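Local structure of transcriptional regulator I2 (Pseudomonas fluorescens A506, 4MO7) at residues V59-Q62 and S63-F67; E75-R78 and A79-E83; A126-V129 and Y130-S134. The protein is a Crohn's disease-associated superantigen of the TetR family that probably also regulates transcription by binding DNA. All coordinates share one frame; numbering follows the deposited sequence.

Contact 1. Residues V59-Q62 and S63-F67; sequences VGIQ and SGSIF
Ser65 folds back on Gln62, and its polar groups converge on one carbonyl oxygen. The secure bond is from the backbone: Ser65 N reaches Gln62 O at 2.7 Å with an N-H...O angle of 154°. It comes from above the carbonyl plane, 37° out of it, so it does not use an in-plane lone pair. Ser65 OG is modelled 2.4 Å from Gln62 O, shorter than a normal hydrogen bond, so this second bond is doubtful in detail; chi1 of 61°, with OG between the backbone N and the carbonyl carbon, points the hydroxyl at this oxygen. One step further on, Ile66 N donates to Ser63 O, again spanning three residues, and 64-66 wind helically without the bonds of a regular helix.

The arrangement is consistent with the helix-turn-helix of a TetR-family DNA-binding domain: helix 52-59 closes in a Schellman motif at Gly60, which has positive phi, Gly60-Gln62 form the turn, and 63-67 falls where the recognition helix of such domains begins.

Van der Waals contacts are made by Ile61, whose CB lies 3.4 Å and CD1 3.7 Å from Ser65 OG. Ile61 CD1 also comes within 4.4 Å of Ile66 CG1, a loose apolar contact. Ile66 itself packs on Val52 and Ala56 of helix 52-59, whereas Ile61 rests on Leu34 of helix 30-45.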
loop_
_atom_site.group_PDB
_atom_site.type_symbol
_atom_site.label_atom_id
_atom_site.label_comp_id
_atom_site.label_asym_id
_atom_site.label_seq_id
_atom_site.Cartn_x
_atom_site.Cartn_y
_atom_site.Cartn_z
ATOM N N VAL A 59 -33.377 6.927 -12.604
ATOM C CA VAL A 59 -33.663 5.974 -13.659
ATOM C C VAL A 59 -35.072 6.210 -14.236
ATOM O O VAL A 59 -35.464 5.554 -15.198
ATOM C CB VAL A 59 -33.496 4.501 -13.171
ATOM C CG1 VAL A 59 -33.592 3.542 -14.300
ATOM C CG2 VAL A 59 -32.131 4.364 -12.496
ATOM N N GLY A 60 -35.798 7.144 -13.651
ATOM C CA GLY A 60 -37.145 7.448 -14.096
ATOM C C GLY A 60 -38.071 6.294 -13.748
ATOM O O GLY A 60 -38.762 5.764 -14.629
ATOM N N ILE A 61 -38.062 5.883 -12.475
ATOM C CA ILE A 61 -39.014 4.892 -11.964
ATOM C C ILE A 61 -39.457 5.233 -10.555
ATOM O O ILE A 61 -39.050 6.271 -9.997
ATOM C CB ILE A 61 -38.487 3.446 -12.035
ATOM C CG1 ILE A 61 -37.109 3.309 -11.366
ATOM C CG2 ILE A 61 -38.363 2.991 -13.484
ATOM C CD1 ILE A 61 -36.367 2.045 -11.739
ATOM N N GLN A 62 -40.322 4.392 -9.998
ATOM C CA GLN A 62 -40.779 4.577 -8.628
ATOM C C GLN A 62 -39.965 3.666 -7.725
ATOM O O GLN A 62 -39.659 2.504 -8.105
ATOM C CB GLN A 62 -42.286 4.292 -8.490
ATOM C CG GLN A 62 -43.070 5.362 -7.706
ATOM C CD GLN A 62 -42.810 6.780 -8.221
ATOM O OE1 GLN A 62 -42.729 7.014 -9.433
ATOM N NE2 GLN A 62 -42.658 7.729 -7.299
ATOM N N SER A 63 -39.637 4.225 -6.549
ATOM C CA SER A 63 -38.822 3.624 -5.498
ATOM C C SER A 63 -39.053 2.146 -5.388
ATOM O O SER A 63 -38.106 1.363 -5.243
ATOM C CB SER A 63 -39.149 4.260 -4.125
ATOM O OG SER A 63 -38.293 5.342 -3.777
ATOM N N GLY A 64 -40.324 1.758 -5.419
ATOM C CA GLY A 64 -40.707 0.376 -5.136
ATOM C C GLY A 64 -40.390 -0.595 -6.266
ATOM O O GLY A 64 -40.316 -1.811 -6.077
ATOM N N SER A 65 -40.193 -0.066 -7.455
ATOM C CA SER A 65 -39.883 -0.916 -8.615
ATOM C C SER A 65 -38.394 -1.290 -8.648
ATOM O O SER A 65 -37.947 -2.181 -9.403
ATOM C CB SER A 65 -40.232 -0.163 -9.888
ATOM O OG SER A 65 -39.453 1.009 -9.933
ATOM N N ILE A 66 -37.596 -0.609 -7.836
ATOM C CA ILE A 66 -36.159 -0.927 -7.876
ATOM C C ILE A 66 -36.037 -2.389 -7.506
ATOM O O ILE A 66 -35.304 -3.181 -8.128
ATOM C CB ILE A 66 -35.373 -0.041 -6.912
ATOM C CG1 ILE A 66 -35.176 1.341 -7.533
ATOM C CG2 ILE A 66 -34.025 -0.688 -6.609
ATOM C CD1 ILE A 66 -35.076 2.419 -6.479
ATOM N N PHE A 67 -36.875 -2.776 -6.546
ATOM C CA PHE A 67 -36.719 -4.058 -5.893
ATOM C C PHE A 67 -37.448 -5.157 -6.586
ATOM O O PHE A 67 -37.776 -6.171 -5.986
ATOM C CB PHE A 67 -37.140 -3.919 -4.455
ATOM C CG PHE A 67 -36.315 -2.907 -3.738
ATOM C CD1 PHE A 67 -34.991 -3.183 -3.442
ATOM C CD2 PHE A 67 -36.809 -1.655 -3.488
ATOM C CE1 PHE A 67 -34.209 -2.247 -2.832
ATOM C CE2 PHE A 67 -36.037 -0.709 -2.855
ATOM C CZ PHE A 67 -34.729 -1.010 -2.531
#

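Contact 2. Residues E75-R78 and A79-E83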
loop_
_atom_site.group_PDB
_atom_site.type_symbol
_atom_site.label_atom_id
_atom_site.label_comp_id
_atom_site.label_asym_id
_atom_site.label_seq_id
_atom_site.Cartn_x
_atom_site.Cartn_y
_atom_site.Cartn_z
ATOM N N GLU A 75 -27.680 -5.481 -2.451
ATOM C CA GLU A 75 -27.430 -6.267 -3.663
ATOM C C GLU A 75 -27.100 -5.404 -4.902
ATOM O O GLU A 75 -26.358 -5.867 -5.763
ATOM C CB GLU A 75 -28.569 -7.235 -3.989
ATOM C CG GLU A 75 -28.227 -8.235 -5.079
ATOM C CD GLU A 75 -29.290 -9.292 -5.249
ATOM O OE1 GLU A 75 -28.999 -10.469 -4.978
ATOM O OE2 GLU A 75 -30.413 -8.939 -5.655
ATOM N N ILE A 76 -27.654 -4.198 -5.012
ATOM C CA ILE A 76 -27.266 -3.278 -6.086
ATOM C C ILE A 76 -25.773 -2.971 -5.957
ATOM O O ILE A 76 -25.055 -2.955 -6.970
ATOM C CB ILE A 76 -28.037 -1.957 -6.039
ATOM C CG1 ILE A 76 -29.535 -2.255 -6.187
ATOM C CG2 ILE A 76 -27.646 -1.062 -7.214
ATOM C CD1 ILE A 76 -30.405 -1.035 -6.022
ATOM N N LEU A 77 -25.296 -2.761 -4.721
ATOM C CA LEU A 77 -23.878 -2.417 -4.494
ATOM C C LEU A 77 -23.005 -3.582 -4.876
ATOM O O LEU A 77 -21.998 -3.404 -5.582
ATOM C CB LEU A 77 -23.617 -2.026 -3.038
ATOM C CG LEU A 77 -22.192 -1.613 -2.631
ATOM C CD1 LEU A 77 -21.722 -0.410 -3.385
ATOM C CD2 LEU A 77 -22.142 -1.406 -1.078
ATOM N N ARG A 78 -23.391 -4.786 -4.449
ATOM C CA ARG A 78 -22.691 -6.012 -4.868
ATOM C C ARG A 78 -22.581 -6.089 -6.384
ATOM O O ARG A 78 -21.514 -6.400 -6.915
ATOM C CB ARG A 78 -23.474 -7.242 -4.390
ATOM C CG ARG A 78 -22.850 -8.563 -4.882
ATOM C CD ARG A 78 -23.861 -9.680 -4.634
ATOM N NE ARG A 78 -23.672 -10.734 -5.616
ATOM C CZ ARG A 78 -24.481 -11.778 -5.749
ATOM N NH1 ARG A 78 -25.531 -11.892 -4.944
ATOM N NH2 ARG A 78 -24.238 -12.704 -6.678
ATOM N N ALA A 79 -23.675 -5.809 -7.096
ATOM C CA ALA A 79 -23.671 -5.980 -8.560
ATOM C C ALA A 79 -22.825 -4.910 -9.215
ATOM O O ALA A 79 -22.161 -5.202 -10.213
ATOM C CB ALA A 79 -25.103 -5.934 -9.127
ATOM N N VAL A 80 -22.817 -3.696 -8.691
ATOM C CA VAL A 80 -21.918 -2.640 -9.247
ATOM C C VAL A 80 -20.488 -3.135 -9.130
ATOM O O VAL A 80 -19.687 -3.046 -10.072
ATOM C CB VAL A 80 -22.092 -1.331 -8.477
ATOM C CG1 VAL A 80 -20.998 -0.316 -8.763
ATOM C CG2 VAL A 80 -23.479 -0.751 -8.798
ATOM N N MET A 81 -20.143 -3.687 -7.975
ATOM C CA MET A 81 -18.768 -4.132 -7.789
ATOM C C MET A 81 -18.463 -5.361 -8.643
ATOM O O MET A 81 -17.372 -5.483 -9.214
ATOM C CB MET A 81 -18.509 -4.406 -6.322
ATOM C CG MET A 81 -18.656 -3.148 -5.448
ATOM S SD MET A 81 -17.972 -3.588 -3.833
ATOM C CE MET A 81 -18.401 -2.167 -2.855
ATOM N N GLU A 82 -19.411 -6.277 -8.747
ATOM C CA GLU A 82 -19.194 -7.453 -9.593
ATOM C C GLU A 82 -18.992 -7.048 -11.049
ATOM O O GLU A 82 -18.103 -7.565 -11.752
ATOM C CB GLU A 82 -20.371 -8.422 -9.474
ATOM C CG GLU A 82 -20.406 -9.222 -8.171
ATOM C CD GLU A 82 -21.601 -10.180 -8.172
ATOM O OE1 GLU A 82 -21.610 -11.135 -7.386
ATOM O OE2 GLU A 82 -22.541 -9.967 -8.965
ATOM N N GLU A 83 -19.832 -6.134 -11.527
ATOM C CA GLU A 83 -19.691 -5.670 -12.921
ATOM C C GLU A 83 -18.321 -5.108 -13.196
ATOM O O GLU A 83 -17.757 -5.358 -14.266
ATOM C CB GLU A 83 -20.668 -4.527 -13.236
ATOM C CG GLU A 83 -22.067 -4.943 -13.537
ATOM C CD GLU A 83 -22.119 -5.945 -14.659
ATOM O OE1 GLU A 83 -21.825 -5.568 -15.822
ATOM O OE2 GLU A 83 -22.432 -7.119 -14.364
#
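Arg78 and Glu82, one helical turn apart, meet through a salt bridge in which a single carboxylate oxygen serves two donors. Arg78 starts with CG anti to its own N (chi1 176°) and runs extended to NE, while Glu82 starts with CG anti to its carbonyl carbon (chi1 -75°) and is also extended. From these opposite settings the two chains converge: Arg78 NE bonds Glu82 OE1 at 2.7 Å, and Arg78 NH2 adds a weak bond to Glu82 OE1 at 3.1 Å. The guanidinium takes the oxygen at its edge, in its own plane, yet approaches it from above the carboxylate, the two planes standing 85° apart. Glu75 extends the network by charge alone, its OE1 a long 3.7 Å from Arg78 NH1 and well out of the guanidinium plane; its OE2 accepts a hydrogen bond from the backbone N of Lys71.

The same pairing of settings serves Leu77 and Met81, where the extended methionine places CE 3.8 Å from Leu77 CD1. Val80 rests CG2 3.3 Å from Ile76 O. Beneath them run regular i to i+4 bonds, from Ala79 N to Glu75 O through Glu82 N to Arg78 O.

This part of helix 73-97 is packed from several directions: Ile76, Ala79 and Val80 meet helix 30-45, Leu77 and Val80 meet helix 122-130, and Arg78 and Glu82 lie against His142 of helix 137-163.

Contact 3. Residues A126-V129 and Y130-S134; sequences AVLV and YEWRS
Val129 and Tyr130 are brought face to methyl by their first torsions. Val129 holds CG1 anti to its backbone N (chi1 174°), and Tyr130 turns CG to the side of its own N, anti to the carbonyl carbon (chi1 -64°). As a result the methyl sits over the ring: Val129 CG1 is 4.2 Å from the Tyr130 centroid and only 5° off the ring normal, a CH-pi contact between chain neighbours. The ring also leans back along the helix, with Tyr130 CD2 3.5 Å from Ala126 O. That oxygen already accepts the Tyr130 N-H, at 3.1 Å from N to O.

The final turn closes with Glu131 N bonded to Val127 O at 2.8 Å, and Glu131 is the first residue to leave helical phi/psi. The Glu131 side chain bends at chi2 after passing the valine, its CG 4.0 Å from Val127 CG1, and the carboxylate then works on two fronts. Ser134 OG donates to Glu131 OE1 at 3.1 Å, meeting it nearly end-on to the C-O bond, while Glu131 OE2 accepts a hydrogen bond from the backbone N of Phe47. Both oxygens thus have partners, which should fix the rotation of the group. Ser134 N also bonds Glu131 O, closing the 3-10 turn 132-134.

Trp132 swings its indole to the other flank, CB lying 3.4 Å from Leu128 O and CE3 a loose 4.5 Å from Leu128 CG.

In the fold, this is the exit of helix 122-130 towards helix 137-163, within the tetracycline repressor-like C-terminal domain. Trp132 packs on Gln140, Val143 and Leu144 of that next helix and on Met81 of helix 73-97, while Val127 reaches Phe42 of helix 30-45.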
loop_
_atom_site.group_PDB
_atom_site.type_symbol
_atom_site.label_atom_id
_atom_site.label_comp_id
_atom_site.label_asym_id
_atom_site.label_seq_id
_atom_site.Cartn_x
_atom_site.Cartn_y
_atom_site.Cartn_z
ATOM N N ALA A 126 -14.189 2.972 -8.312
ATOM C CA ALA A 126 -14.036 3.856 -7.175
ATOM C C ALA A 126 -15.038 3.467 -6.105
ATOM O O ALA A 126 -14.787 3.661 -4.912
ATOM C CB ALA A 126 -14.244 5.327 -7.606
ATOM N N VAL A 127 -16.175 2.921 -6.539
ATOM C CA VAL A 127 -17.186 2.483 -5.594
ATOM C C VAL A 127 -16.639 1.266 -4.837
ATOM O O VAL A 127 -16.781 1.158 -3.625
ATOM C CB VAL A 127 -18.547 2.191 -6.289
ATOM C CG1 VAL A 127 -19.456 1.411 -5.368
ATOM C CG2 VAL A 127 -19.241 3.484 -6.744
ATOM N N LEU A 128 -15.977 0.369 -5.562
ATOM C CA LEU A 128 -15.449 -0.872 -4.980
ATOM C C LEU A 128 -14.471 -0.550 -3.862
ATOM O O LEU A 128 -14.473 -1.168 -2.799
ATOM C CB LEU A 128 -14.803 -1.761 -6.070
ATOM C CG LEU A 128 -14.298 -3.118 -5.549
ATOM C CD1 LEU A 128 -14.386 -4.164 -6.628
ATOM C CD2 LEU A 128 -12.853 -3.053 -5.021
ATOM N N VAL A 129 -13.651 0.455 -4.089
ATOM C CA VAL A 129 -12.597 0.785 -3.149
ATOM C C VAL A 129 -13.151 1.495 -1.926
ATOM O O VAL A 129 -12.855 1.121 -0.788
ATOM C CB VAL A 129 -11.503 1.628 -3.856
ATOM C CG1 VAL A 129 -10.481 2.107 -2.849
ATOM C CG2 VAL A 129 -10.832 0.796 -5.036
ATOM N N TYR A 130 -14.001 2.501 -2.130
ATOM C CA TYR A 130 -14.479 3.250 -0.976
ATOM C C TYR A 130 -15.724 2.775 -0.291
ATOM O O TYR A 130 -15.943 3.170 0.863
ATOM C CB TYR A 130 -14.610 4.744 -1.312
ATOM C CG TYR A 130 -13.271 5.343 -1.625
ATOM C CD1 TYR A 130 -12.266 5.380 -0.666
ATOM C CD2 TYR A 130 -12.990 5.840 -2.893
ATOM C CE1 TYR A 130 -11.025 5.912 -0.954
ATOM C CE2 TYR A 130 -11.750 6.384 -3.184
ATOM C CZ TYR A 130 -10.774 6.411 -2.216
ATOM O OH TYR A 130 -9.545 6.950 -2.519
ATOM N N GLU A 131 -16.529 1.935 -0.966
ATOM C CA GLU A 131 -17.793 1.495 -0.374
ATOM C C GLU A 131 -17.734 0.040 0.052
ATOM O O GLU A 131 -18.744 -0.560 0.449
ATOM C CB GLU A 131 -18.976 1.705 -1.325
ATOM C CG GLU A 131 -19.243 3.147 -1.723
ATOM C CD GLU A 131 -19.710 3.993 -0.555
ATOM O OE1 GLU A 131 -19.995 3.461 0.556
ATOM O OE2 GLU A 131 -19.770 5.209 -0.730
ATOM N N TRP A 132 -16.526 -0.496 0.050
ATOM C CA TRP A 132 -16.313 -1.884 0.425
ATOM C C TRP A 132 -16.974 -2.239 1.770
ATOM O O TRP A 132 -17.671 -3.267 1.903
ATOM C CB TRP A 132 -14.801 -2.157 0.461
ATOM C CG TRP A 132 -14.521 -3.593 0.742
ATOM C CD1 TRP A 132 -14.057 -4.133 1.908
ATOM C CD2 TRP A 132 -14.732 -4.684 -0.154
ATOM N NE1 TRP A 132 -13.954 -5.492 1.782
ATOM C CE2 TRP A 132 -14.397 -5.861 0.536
ATOM C CE3 TRP A 132 -15.167 -4.771 -1.473
ATOM C CZ2 TRP A 132 -14.442 -7.123 -0.061
ATOM C CZ3 TRP A 132 -15.260 -6.039 -2.058
ATOM C CH2 TRP A 132 -14.891 -7.195 -1.343
ATOM N N ARG A 133 -16.801 -1.356 2.749
ATOM C CA ARG A 133 -17.298 -1.626 4.088
ATOM C C ARG A 133 -18.818 -1.509 4.171
ATOM O O ARG A 133 -19.400 -1.956 5.149
ATOM C CB ARG A 133 -16.612 -0.697 5.110
ATOM C CG ARG A 133 -15.124 -1.020 5.370
ATOM C CD ARG A 133 -14.511 -0.080 6.413
ATOM N NE ARG A 133 -15.166 -0.175 7.720
ATOM C CZ ARG A 133 -15.055 0.733 8.689
ATOM N NH1 ARG A 133 -14.320 1.827 8.512
ATOM N NH2 ARG A 133 -15.688 0.552 9.839
ATOM N N SER A 134 -19.463 -0.910 3.159
ATOM C CA SER A 134 -20.944 -0.895 3.109
ATOM C C SER A 134 -21.600 -2.208 2.647
ATOM O O SER A 134 -22.804 -2.403 2.790
ATOM C CB SER A 134 -21.419 0.270 2.212
ATOM O OG SER A 134 -21.029 1.530 2.723
#

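Contact 2 stands between the other two in the fold and touches both. Towards the putative DNA-binding end, Ile76 CD1 packs 3.7 Å from Ile66 CG2 of contact 1, with centres about 17 Å apart. With contact 3 the link is closer, centres about 10 Å apart: Leu77 CD1 is 3.5 Å from Val127 CG1, and Met81 CE lies 3.7 Å from Glu131 O. Contacts 1 and 3 do not meet, nearest atoms being about 13 Å apart. Helix 73-97 thus packs, largely through apolar side chains, on the probable helix-turn-helix region and the TetR-like C-terminal region. The magnesium ion, about 10 Å from the Val80 side chain and 11 Å from Val127's, is coordinated by neither.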